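Local coordinates for protein light Chain (Clostridium botulinum, PDB 6BVD) that acts as the zinc-dependent protease domain of a mosaic botulinum neurotoxin and probably cleaves a neuronal SNARE protein, as related toxin light chains do, at residues A[45-50]-A[87-92]; A[50-55]-A[156-161]; A[97-102]-A[385-390]; A[108-113]-A[228-233]. All coordinates share one frame; numbering follows the deposited sequence.

Contact 1 of 4, residues A[45-50]-A[87-92]; sequences VWIIPE and NKYLQI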
# COMPACT_ATOMS: atom_id res chain seq x y z
N VAL A 45 -18.15 5.46 8.26
CA VAL A 45 -17.71 6.61 7.46
C VAL A 45 -18.12 6.39 6.02
O VAL A 45 -17.73 5.39 5.37
CB VAL A 45 -16.15 6.84 7.54
CG1 VAL A 45 -15.76 8.09 6.79
CG2 VAL A 45 -15.70 6.95 8.97
N TRP A 46 -18.89 7.33 5.49
CA TRP A 46 -19.39 7.23 4.12
C TRP A 46 -18.81 8.32 3.29
O TRP A 46 -18.68 9.46 3.75
CB TRP A 46 -20.94 7.33 4.08
CG TRP A 46 -21.57 6.15 4.71
CD1 TRP A 46 -21.82 5.97 6.02
CD2 TRP A 46 -21.95 4.93 4.03
NE1 TRP A 46 -22.37 4.70 6.22
CE2 TRP A 46 -22.45 4.05 5.02
CE3 TRP A 46 -21.93 4.50 2.70
CZ2 TRP A 46 -22.96 2.76 4.70
CZ3 TRP A 46 -22.42 3.21 2.38
CH2 TRP A 46 -22.91 2.36 3.39
N ILE A 47 -18.48 7.98 2.05
CA ILE A 47 -18.09 9.00 1.08
C ILE A 47 -19.13 9.18 -0.02
O ILE A 47 -19.57 8.20 -0.65
CB ILE A 47 -16.74 8.66 0.42
CG1 ILE A 47 -15.67 8.49 1.51
CG2 ILE A 47 -16.34 9.71 -0.65
CD1 ILE A 47 -14.34 7.98 1.02
N ILE A 48 -19.53 10.44 -0.26
CA ILE A 48 -20.29 10.76 -1.45
C ILE A 48 -19.40 11.59 -2.39
O ILE A 48 -19.22 12.79 -2.18
CB ILE A 48 -21.58 11.52 -1.13
CG1 ILE A 48 -22.45 10.70 -0.16
CG2 ILE A 48 -22.32 11.89 -2.45
CD1 ILE A 48 -23.68 11.44 0.39
N PRO A 49 -18.86 10.96 -3.43
CA PRO A 49 -17.82 11.64 -4.22
C PRO A 49 -18.40 12.62 -5.24
O PRO A 49 -18.21 12.48 -6.44
CB PRO A 49 -17.08 10.49 -4.89
CG PRO A 49 -18.21 9.48 -5.15
CD PRO A 49 -19.13 9.60 -3.95
N GLU A 50 -19.14 13.60 -4.74
CA GLU A 50 -19.76 14.63 -5.53
C GLU A 50 -19.49 15.99 -4.91
O GLU A 50 -19.21 16.07 -3.70
CB GLU A 50 -21.30 14.41 -5.63
CG GLU A 50 -21.69 13.04 -6.20
CD GLU A 50 -23.17 12.86 -6.38
OE1 GLU A 50 -23.85 13.87 -6.69
OE2 GLU A 50 -23.66 11.71 -6.23
N ASN A 87 -14.83 8.47 -9.73
CA ASN A 87 -14.11 7.25 -9.41
C ASN A 87 -12.66 7.56 -9.03
O ASN A 87 -12.10 6.95 -8.12
CB ASN A 87 -14.16 6.26 -10.57
CG ASN A 87 -13.45 4.96 -10.24
OD1 ASN A 87 -13.90 4.20 -9.38
ND2 ASN A 87 -12.32 4.71 -10.89
N LYS A 88 -12.05 8.50 -9.73
CA LYS A 88 -10.69 8.89 -9.42
C LYS A 88 -10.62 9.43 -7.99
O LYS A 88 -9.75 9.03 -7.22
CB LYS A 88 -10.18 9.93 -10.43
CG LYS A 88 -8.67 10.13 -10.34
CD LYS A 88 -8.22 11.39 -11.05
CE LYS A 88 -6.70 11.55 -10.95
NZ LYS A 88 -6.24 12.79 -11.64
N TYR A 89 -11.59 10.30 -7.64
CA TYR A 89 -11.73 10.88 -6.31
C TYR A 89 -11.85 9.76 -5.25
O TYR A 89 -11.22 9.81 -4.19
CB TYR A 89 -12.97 11.84 -6.25
CG TYR A 89 -13.22 12.46 -4.91
CD1 TYR A 89 -12.84 13.78 -4.65
CD2 TYR A 89 -13.86 11.73 -3.91
CE1 TYR A 89 -13.05 14.35 -3.40
CE2 TYR A 89 -14.09 12.28 -2.67
CZ TYR A 89 -13.70 13.59 -2.42
OH TYR A 89 -13.94 14.12 -1.18
N LEU A 90 -12.69 8.77 -5.52
CA LEU A 90 -12.83 7.63 -4.63
C LEU A 90 -11.47 6.90 -4.43
O LEU A 90 -11.12 6.56 -3.32
CB LEU A 90 -13.82 6.62 -5.19
CG LEU A 90 -15.30 6.89 -4.96
CD1 LEU A 90 -16.11 5.64 -5.40
CD2 LEU A 90 -15.56 7.23 -3.50
N GLN A 91 -10.75 6.65 -5.51
CA GLN A 91 -9.48 5.91 -5.36
C GLN A 91 -8.43 6.69 -4.57
O GLN A 91 -7.58 6.09 -3.90
CB GLN A 91 -8.91 5.51 -6.73
CG GLN A 91 -9.90 4.78 -7.61
CD GLN A 91 -10.60 3.62 -6.91
OE1 GLN A 91 -9.96 2.77 -6.32
NE2 GLN A 91 -11.94 3.59 -7.00
N ILE A 92 -8.42 8.00 -4.71
CA ILE A 92 -7.47 8.81 -3.97
C ILE A 92 -7.85 8.75 -2.50
O ILE A 92 -6.99 8.60 -1.64
CB ILE A 92 -7.47 10.26 -4.51
CG1 ILE A 92 -6.96 10.23 -5.95
CG2 ILE A 92 -6.71 11.22 -3.57
CD1 ILE A 92 -7.05 11.57 -6.66
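P49 rests its ring against two neighbours on one helix, Y89 and L90. Its CB lies 3.6 Å from CD2 of Y89, in a direction oblique to the phenol ring. Its CG lies 3.8 Å from CD2 of L90, and CG of L90 is almost as near. The leucine and proline side chains cross obliquely. L90 starts at an angle to the strand, but with CG anti to its carbonyl carbon (chi1 -82°) the CD2 methyl comes in between P49 and I47. The CG2 methyl of I47 touches both helix residues, lying 3.9 Å from CD2 of L90 and 4.0 Å from CE2 of Y89. That methyl meets the phenol at its edge, near the ring plane. The pairing sets helix 83-100 against strand 45-48, an inner strand of the mixed eight-stranded sheet. It falls where the chain leaves the strand, and P49 is the centre of an inverse gamma turn there. Y89 carries CG anti to its backbone N (chi1 179°), which lays the ring over the sheet and on to I157 of the neighbouring strand. Its hydroxyl is hydrogen-bonded to the backbone O of F197.

Contact 2 of 4, residues A[50-55]-A[156-161]; sequences ERYRLG and IIWGPG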
# COMPACT_ATOMS: atom_id res chain seq x y z
N GLU A 50 -19.14 13.60 -4.74
CA GLU A 50 -19.76 14.63 -5.53
C GLU A 50 -19.49 15.99 -4.91
O GLU A 50 -19.21 16.07 -3.70
CB GLU A 50 -21.30 14.41 -5.63
CG GLU A 50 -21.69 13.04 -6.20
CD GLU A 50 -23.17 12.86 -6.38
OE1 GLU A 50 -23.85 13.87 -6.69
OE2 GLU A 50 -23.66 11.71 -6.23
N ARG A 51 -19.68 17.04 -5.70
CA ARG A 51 -19.57 18.41 -5.18
C ARG A 51 -20.62 18.68 -4.11
O ARG A 51 -21.81 18.28 -4.24
CB ARG A 51 -19.70 19.47 -6.29
CG ARG A 51 -18.70 19.34 -7.43
CD ARG A 51 -17.26 19.72 -7.03
NE ARG A 51 -17.07 21.16 -6.76
CZ ARG A 51 -16.79 22.07 -7.70
NH1 ARG A 51 -16.69 21.69 -8.98
NH2 ARG A 51 -16.59 23.36 -7.37
N TYR A 52 -20.19 19.35 -3.05
CA TYR A 52 -21.10 19.77 -2.00
C TYR A 52 -21.90 20.99 -2.47
O TYR A 52 -21.30 22.02 -2.83
CB TYR A 52 -20.34 20.10 -0.71
CG TYR A 52 -21.23 20.37 0.47
CD1 TYR A 52 -21.59 19.36 1.35
CD2 TYR A 52 -21.72 21.66 0.70
CE1 TYR A 52 -22.42 19.63 2.43
CE2 TYR A 52 -22.56 21.93 1.76
CZ TYR A 52 -22.91 20.93 2.62
OH TYR A 52 -23.73 21.24 3.67
N ARG A 53 -23.23 20.89 -2.47
CA ARG A 53 -24.10 21.96 -2.97
C ARG A 53 -25.17 22.44 -2.00
O ARG A 53 -25.81 23.47 -2.24
CB ARG A 53 -24.80 21.52 -4.27
CG ARG A 53 -23.83 21.07 -5.33
CD ARG A 53 -24.51 20.82 -6.66
NE ARG A 53 -23.53 20.43 -7.66
CZ ARG A 53 -22.77 21.28 -8.34
NH1 ARG A 53 -22.88 22.59 -8.14
NH2 ARG A 53 -21.90 20.81 -9.22
N LEU A 54 -25.36 21.74 -0.89
CA LEU A 54 -26.50 22.10 -0.04
C LEU A 54 -26.45 23.53 0.56
O LEU A 54 -25.49 23.91 1.24
CB LEU A 54 -26.65 21.09 1.09
CG LEU A 54 -27.83 21.53 1.95
CD1 LEU A 54 -29.13 20.91 1.45
CD2 LEU A 54 -27.58 21.19 3.38
N GLY A 55 -27.51 24.30 0.33
CA GLY A 55 -27.62 25.63 0.90
C GLY A 55 -26.73 26.66 0.23
O GLY A 55 -26.57 27.78 0.73
N ILE A 156 -19.91 11.74 7.10
CA ILE A 156 -20.12 11.70 5.67
C ILE A 156 -19.20 12.72 5.02
O ILE A 156 -19.25 13.92 5.34
CB ILE A 156 -21.59 12.02 5.32
CG1 ILE A 156 -22.52 11.01 6.02
CG2 ILE A 156 -21.76 12.05 3.80
CD1 ILE A 156 -23.99 11.35 5.87
N ILE A 157 -18.37 12.24 4.10
CA ILE A 157 -17.40 13.08 3.39
C ILE A 157 -17.88 13.33 1.99
O ILE A 157 -18.22 12.39 1.30
CB ILE A 157 -15.99 12.41 3.30
CG1 ILE A 157 -15.45 12.06 4.70
CG2 ILE A 157 -15.01 13.38 2.52
CD1 ILE A 157 -14.10 11.17 4.68
N TRP A 158 -17.95 14.60 1.60
CA TRP A 158 -18.25 15.05 0.24
C TRP A 158 -17.02 15.64 -0.46
O TRP A 158 -16.07 16.06 0.20
CB TRP A 158 -19.31 16.15 0.24
CG TRP A 158 -20.60 15.83 0.85
CD1 TRP A 158 -20.88 15.68 2.17
CD2 TRP A 158 -21.86 15.70 0.15
NE1 TRP A 158 -22.22 15.42 2.34
CE2 TRP A 158 -22.84 15.43 1.12
CE3 TRP A 158 -22.22 15.77 -1.18
CZ2 TRP A 158 -24.20 15.26 0.78
CZ3 TRP A 158 -23.56 15.56 -1.53
CH2 TRP A 158 -24.52 15.29 -0.54
N GLY A 159 -17.10 15.77 -1.78
CA GLY A 159 -16.15 16.57 -2.55
C GLY A 159 -16.31 18.04 -2.23
O GLY A 159 -17.14 18.40 -1.43
N PRO A 160 -15.48 18.90 -2.85
CA PRO A 160 -15.54 20.32 -2.51
C PRO A 160 -16.81 21.06 -2.91
O PRO A 160 -17.52 20.65 -3.84
CB PRO A 160 -14.36 20.92 -3.27
CG PRO A 160 -14.15 19.98 -4.41
CD PRO A 160 -14.43 18.61 -3.84
N GLY A 161 -17.05 22.17 -2.21
CA GLY A 161 -17.99 23.18 -2.67
C GLY A 161 -17.39 24.02 -3.81
O GLY A 161 -16.56 23.52 -4.58
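Y52 points the edge of its ring at one face of W158. The pair is T-shaped, with ring planes at 83°. CD1 of Y52 makes the approach, 3.7 Å from CG of W158 and towards the rim of the indole. Y52 has CG anti to its backbone N (chi1 -173°), and this brings the phenol edge over the face of the five-membered ring. R51, one residue earlier, folds back over the backbone of P160 and G161. Its chain bends at both chi2 and chi3, so the guanidinium lies edge-on to two carbonyls. NH2 and NE of R51 both donate to O of G161, at 2.8 Å and 3.3 Å, from one face of that carbonyl's plane. NE of R51 also donates to O of P160 at 3.0 Å. The backbone N of Y52 bonds this oxygen from the opposite face, at 3.1 Å. NH1 of R51 has partners in O of D76 and O of Y79, so the buried guanidinium is held on several sides. A weak bond runs from N of G159 to O of E50. Such backbone bonds carry the two chains on side by side beyond the C-terminal ends of parallel strands 45-48 and 155-158 of the mixed sheet.

Contact 3 of 4, residues A[97-102]-A[385-390]; sequences FKRINS and SIYTEV. With CA (calcium ion), chain C.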
# COMPACT_ATOMS: atom_id res chain seq x y z
N PHE A 97 -6.83 7.10 3.11
CA PHE A 97 -7.20 6.37 4.30
C PHE A 97 -6.19 5.23 4.57
O PHE A 97 -5.85 5.00 5.74
CB PHE A 97 -8.63 5.82 4.21
CG PHE A 97 -9.68 6.81 4.71
CD1 PHE A 97 -10.14 6.75 6.01
CD2 PHE A 97 -10.17 7.80 3.88
CE1 PHE A 97 -11.10 7.67 6.48
CE2 PHE A 97 -11.14 8.72 4.31
CZ PHE A 97 -11.60 8.67 5.62
N LYS A 98 -5.72 4.54 3.52
CA LYS A 98 -4.68 3.52 3.71
C LYS A 98 -3.38 4.13 4.22
O LYS A 98 -2.64 3.48 4.95
CB LYS A 98 -4.42 2.72 2.42
CG LYS A 98 -5.54 1.71 2.11
CD LYS A 98 -5.19 0.65 1.06
CE LYS A 98 -5.45 1.11 -0.37
NZ LYS A 98 -5.33 0.06 -1.43
N ARG A 99 -3.07 5.35 3.78
CA ARG A 99 -1.85 6.03 4.28
C ARG A 99 -2.02 6.30 5.79
O ARG A 99 -1.17 5.96 6.61
CB ARG A 99 -1.60 7.32 3.48
CG ARG A 99 -0.48 8.26 4.04
CD ARG A 99 0.32 8.85 2.90
NE ARG A 99 1.35 9.80 3.36
CZ ARG A 99 2.45 9.47 4.04
NH1 ARG A 99 2.71 8.20 4.38
NH2 ARG A 99 3.32 10.43 4.39
N ILE A 100 -3.17 6.87 6.17
CA ILE A 100 -3.44 7.16 7.57
C ILE A 100 -3.37 5.88 8.41
O ILE A 100 -2.83 5.86 9.53
CB ILE A 100 -4.82 7.84 7.74
CG1 ILE A 100 -4.84 9.22 7.06
CG2 ILE A 100 -5.09 7.98 9.20
CD1 ILE A 100 -6.24 9.87 6.93
N ASN A 101 -3.88 4.79 7.85
CA ASN A 101 -3.91 3.52 8.57
C ASN A 101 -2.55 2.80 8.53
O ASN A 101 -2.46 1.69 9.00
CB ASN A 101 -5.02 2.59 8.01
CG ASN A 101 -5.71 1.77 9.09
OD1 ASN A 101 -5.81 2.19 10.24
ND2 ASN A 101 -6.22 0.58 8.71
N SER A 102 -1.50 3.42 7.96
CA SER A 102 -0.21 2.70 7.82
C SER A 102 0.71 2.89 9.02
O SER A 102 1.74 2.20 9.13
CB SER A 102 0.55 3.10 6.53
OG SER A 102 1.09 4.42 6.65
N SER A 385 5.09 5.89 -7.98
CA SER A 385 6.43 6.50 -8.14
C SER A 385 6.47 7.98 -7.72
O SER A 385 7.57 8.58 -7.65
CB SER A 385 6.93 6.38 -9.59
OG SER A 385 6.16 7.15 -10.48
N ILE A 386 5.31 8.58 -7.44
CA ILE A 386 5.19 10.00 -7.03
C ILE A 386 4.77 10.12 -5.57
O ILE A 386 5.31 10.90 -4.80
CB ILE A 386 4.15 10.76 -7.93
CG1 ILE A 386 4.56 10.70 -9.40
CG2 ILE A 386 3.89 12.19 -7.41
CD1 ILE A 386 5.87 11.37 -9.69
N TYR A 387 3.76 9.34 -5.21
CA TYR A 387 3.16 9.41 -3.91
C TYR A 387 2.78 8.00 -3.46
O TYR A 387 2.09 7.31 -4.20
CB TYR A 387 1.93 10.32 -3.97
CG TYR A 387 1.25 10.55 -2.66
CD1 TYR A 387 1.66 11.58 -1.83
CD2 TYR A 387 0.13 9.80 -2.27
CE1 TYR A 387 1.04 11.82 -0.63
CE2 TYR A 387 -0.51 10.05 -1.06
CZ TYR A 387 -0.07 11.08 -0.25
OH TYR A 387 -0.70 11.37 0.96
N THR A 388 3.21 7.56 -2.29
CA THR A 388 2.84 6.20 -1.82
C THR A 388 2.05 6.19 -0.54
O THR A 388 2.12 7.13 0.29
CB THR A 388 4.07 5.31 -1.57
OG1 THR A 388 4.89 5.85 -0.51
CG2 THR A 388 4.87 5.13 -2.86
N GLU A 389 1.28 5.11 -0.32
CA GLU A 389 0.63 4.94 1.01
C GLU A 389 1.61 5.04 2.19
O GLU A 389 1.33 5.71 3.17
CB GLU A 389 -0.04 3.54 1.11
CG GLU A 389 -1.26 3.34 0.16
CD GLU A 389 -0.91 2.87 -1.24
OE1 GLU A 389 0.29 2.69 -1.63
OE2 GLU A 389 -1.87 2.68 -2.02
N VAL A 390 2.73 4.34 2.11
CA VAL A 390 3.64 4.20 3.25
C VAL A 390 4.48 5.47 3.49
O VAL A 390 4.78 5.79 4.65
CB VAL A 390 4.58 2.93 3.09
CG1 VAL A 390 5.47 3.03 1.84
CG2 VAL A 390 5.44 2.67 4.34
CA CA C . -0.06 2.04 -4.04
O HOH W 1 5.13 8.75 5.98
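R99 and E389 bury similar amounts of surface and meet mainly through the backbone of the glutamate. The carbonyl oxygen of E389 sits against the aliphatic part of R99, 3.2 Å from its CG. NH1 of R99 donates to the same oxygen at 3.1 Å and 158°, so the arginine wraps round it. R99 leaves its helix with CG anti to the backbone N, and a bend at chi2 brings the guanidinium edge to O of E389. A water takes a hydrogen bond from NH2 of R99 and gives one to O of V390. NH2 also forms a salt bridge with D221, which accepts a bond from the hydroxyl of Y387 as well. That hydroxyl lies 3.3 Å from CD of R99, and the phenol stands at 89° to the guanidinium. Helix 83-100 ends within this contact, and N101 is the first residue to leave helical geometry. S102 is just beyond: its N and its OG both donate to O of R99. The loop 385-390 thus lies against the C-terminal turn of the helix. A bend at chi2 (86°) carries the carboxylate of E389 to the calcium ion, which it binds through OE1 at 2.5 Å and OE2 at 2.8 Å. D384 shares the ion, and so do D384 and E389 of the second subunit, which places the site between subunits. K98 lays its CB 3.9 Å from CG of E389. Its NZ stays 4.4 Å from OE2 of E389, which may still favour the carboxylate electrostatically.

Contact 4 of 4, residues A[108-113]-A[228-233]; sequences ILLEEI and HELIHV. With ACT (acetate ion), chain F.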
# COMPACT_ATOMS: atom_id res chain seq x y z
N ILE A 108 -4.80 4.82 15.50
CA ILE A 108 -5.50 5.18 16.72
C ILE A 108 -6.55 6.27 16.38
O ILE A 108 -7.69 6.22 16.85
CB ILE A 108 -4.53 5.68 17.83
CG1 ILE A 108 -3.46 4.65 18.17
CG2 ILE A 108 -5.29 6.00 19.08
CD1 ILE A 108 -3.99 3.39 18.74
N LEU A 109 -6.16 7.26 15.56
CA LEU A 109 -7.14 8.28 15.09
C LEU A 109 -8.38 7.65 14.39
O LEU A 109 -9.53 7.97 14.70
CB LEU A 109 -6.47 9.25 14.13
CG LEU A 109 -7.41 10.27 13.46
CD1 LEU A 109 -8.10 11.14 14.51
CD2 LEU A 109 -6.59 11.15 12.54
N LEU A 110 -8.13 6.73 13.45
CA LEU A 110 -9.25 6.11 12.73
C LEU A 110 -10.15 5.25 13.63
O LEU A 110 -11.40 5.23 13.42
CB LEU A 110 -8.75 5.30 11.56
CG LEU A 110 -8.11 6.11 10.42
CD1 LEU A 110 -7.76 5.19 9.21
CD2 LEU A 110 -9.01 7.26 9.99
N GLU A 111 -9.56 4.57 14.64
CA GLU A 111 -10.34 3.80 15.64
C GLU A 111 -11.27 4.73 16.46
O GLU A 111 -12.42 4.37 16.78
CB GLU A 111 -9.42 3.02 16.60
CG GLU A 111 -8.70 1.84 15.98
CD GLU A 111 -7.46 1.38 16.76
OE1 GLU A 111 -7.28 1.78 17.93
OE2 GLU A 111 -6.65 0.61 16.18
N GLU A 112 -10.79 5.93 16.79
CA GLU A 112 -11.65 6.91 17.44
C GLU A 112 -12.79 7.35 16.56
O GLU A 112 -13.91 7.46 17.02
CB GLU A 112 -10.84 8.16 17.88
CG GLU A 112 -9.94 7.89 19.05
CD GLU A 112 -10.70 7.82 20.34
OE1 GLU A 112 -11.83 8.33 20.38
OE2 GLU A 112 -10.21 7.25 21.31
N ILE A 113 -12.50 7.65 15.30
CA ILE A 113 -13.53 8.07 14.36
C ILE A 113 -14.63 6.98 14.21
O ILE A 113 -15.81 7.28 13.94
CB ILE A 113 -12.92 8.41 13.01
CG1 ILE A 113 -12.04 9.68 13.13
CG2 ILE A 113 -14.00 8.71 12.01
CD1 ILE A 113 -12.81 10.92 13.59
N HIS A 228 -6.12 16.53 9.60
CA HIS A 228 -6.48 17.79 10.21
C HIS A 228 -8.03 17.90 10.27
O HIS A 228 -8.56 18.20 11.30
CB HIS A 228 -5.87 18.94 9.41
CG HIS A 228 -6.19 20.29 9.95
ND1 HIS A 228 -5.34 21.00 10.78
CD2 HIS A 228 -7.32 21.04 9.82
CE1 HIS A 228 -5.91 22.15 11.09
NE2 HIS A 228 -7.11 22.20 10.53
N GLU A 229 -8.72 17.59 9.16
CA GLU A 229 -10.20 17.63 9.17
C GLU A 229 -10.78 16.53 10.10
O GLU A 229 -11.76 16.75 10.79
CB GLU A 229 -10.76 17.48 7.74
CG GLU A 229 -10.40 18.67 6.86
CD GLU A 229 -10.68 20.04 7.53
OE1 GLU A 229 -11.85 20.32 7.90
OE2 GLU A 229 -9.75 20.87 7.68
N LEU A 230 -10.16 15.36 10.14
CA LEU A 230 -10.62 14.29 11.03
C LEU A 230 -10.49 14.66 12.50
O LEU A 230 -11.25 14.20 13.34
CB LEU A 230 -9.88 12.98 10.76
CG LEU A 230 -10.28 12.26 9.48
CD1 LEU A 230 -9.50 10.98 9.29
CD2 LEU A 230 -11.82 11.98 9.51
N ILE A 231 -9.54 15.54 12.83
CA ILE A 231 -9.44 15.99 14.20
C ILE A 231 -10.67 16.85 14.60
O ILE A 231 -11.19 16.71 15.71
CB ILE A 231 -8.13 16.74 14.41
CG1 ILE A 231 -6.97 15.76 14.27
CG2 ILE A 231 -8.14 17.44 15.76
CD1 ILE A 231 -5.58 16.46 14.15
N HIS A 232 -11.10 17.74 13.69
CA HIS A 232 -12.34 18.51 13.88
C HIS A 232 -13.57 17.57 14.03
O HIS A 232 -14.46 17.86 14.81
CB HIS A 232 -12.59 19.46 12.70
CG HIS A 232 -11.66 20.64 12.60
ND1 HIS A 232 -11.41 21.48 13.66
CD2 HIS A 232 -10.99 21.15 11.55
CE1 HIS A 232 -10.58 22.45 13.27
NE2 HIS A 232 -10.32 22.26 11.98
N VAL A 233 -13.64 16.53 13.21
CA VAL A 233 -14.74 15.53 13.29
C VAL A 233 -14.75 14.94 14.69
O VAL A 233 -15.76 14.89 15.37
CB VAL A 233 -14.53 14.41 12.26
CG1 VAL A 233 -15.51 13.17 12.47
CG2 VAL A 233 -14.57 14.95 10.88
C ACT F . -13.30 22.24 16.53
O ACT F . -13.78 22.30 17.69
OXT ACT F . -12.42 21.40 16.27
CH3 ACT F . -13.79 23.18 15.46
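Behind L230 and V233, which face I113, the two imidazoles of H228 and H232 lie on the zinc side of their helix. The H232 ring meets an acetate ion at its edge, in its plane: ND1 of H232 donates to OXT of the acetate at 2.8 Å, in a nearly straight bond of 174°. The acetate probably comes from the crystallisation liquor. The H228 ring has OE2 of E229 at its edge, also in plane. The NE2 atoms of H228 and H232 bind the zinc ion, and E266 completes the protein ligands. H228, E229 and H232 form the HExxH motif of the zinc metalloproteases, on helix 222-237. The opposite side of this helix packs on helix 104-115. The two short segments run at 37° to each other, and their axes come within 10.4 Å at closest approach. L230 has the largest share of the contact. Its CD1 touches CD2 of L110 at 3.8 Å, and its CB faces CD2 of L109 at 4.2 Å. I113 bends at chi2 (-61°), and this brings CD1 over the backbone, 3.6 Å from O of L230. The same methyl lies 3.7 Å from CG1 of V233. V233 has CG1 anti to its backbone N, and the two side chains cross at about a right angle. V233 also packs on M193 and V195 of strand 193-196, so its side chain reaches the mixed sheet.

In the fold
From the N terminus, contact 1 closes the first loop by bringing helix 83-100 back to strand 45-48. Contact 2 starts at E50, which it shares with contact 1, and crosses it. The two also meet through the neighbouring strands 45-48 and 155-158. Helix 83-100 continues into contact 3, which closes a long loop to 385-390, at the calcium site. Contact 4 is nested inside that loop and joins the next helix, 104-115, to the zinc-binding helix 222-237. Contact 2 crosses both contact 3 and contact 4. I100 packs on L110 and L230, so contacts 3 and 4 touch. Together the contacts tie the mixed sheet, its covering helices and the metal sites.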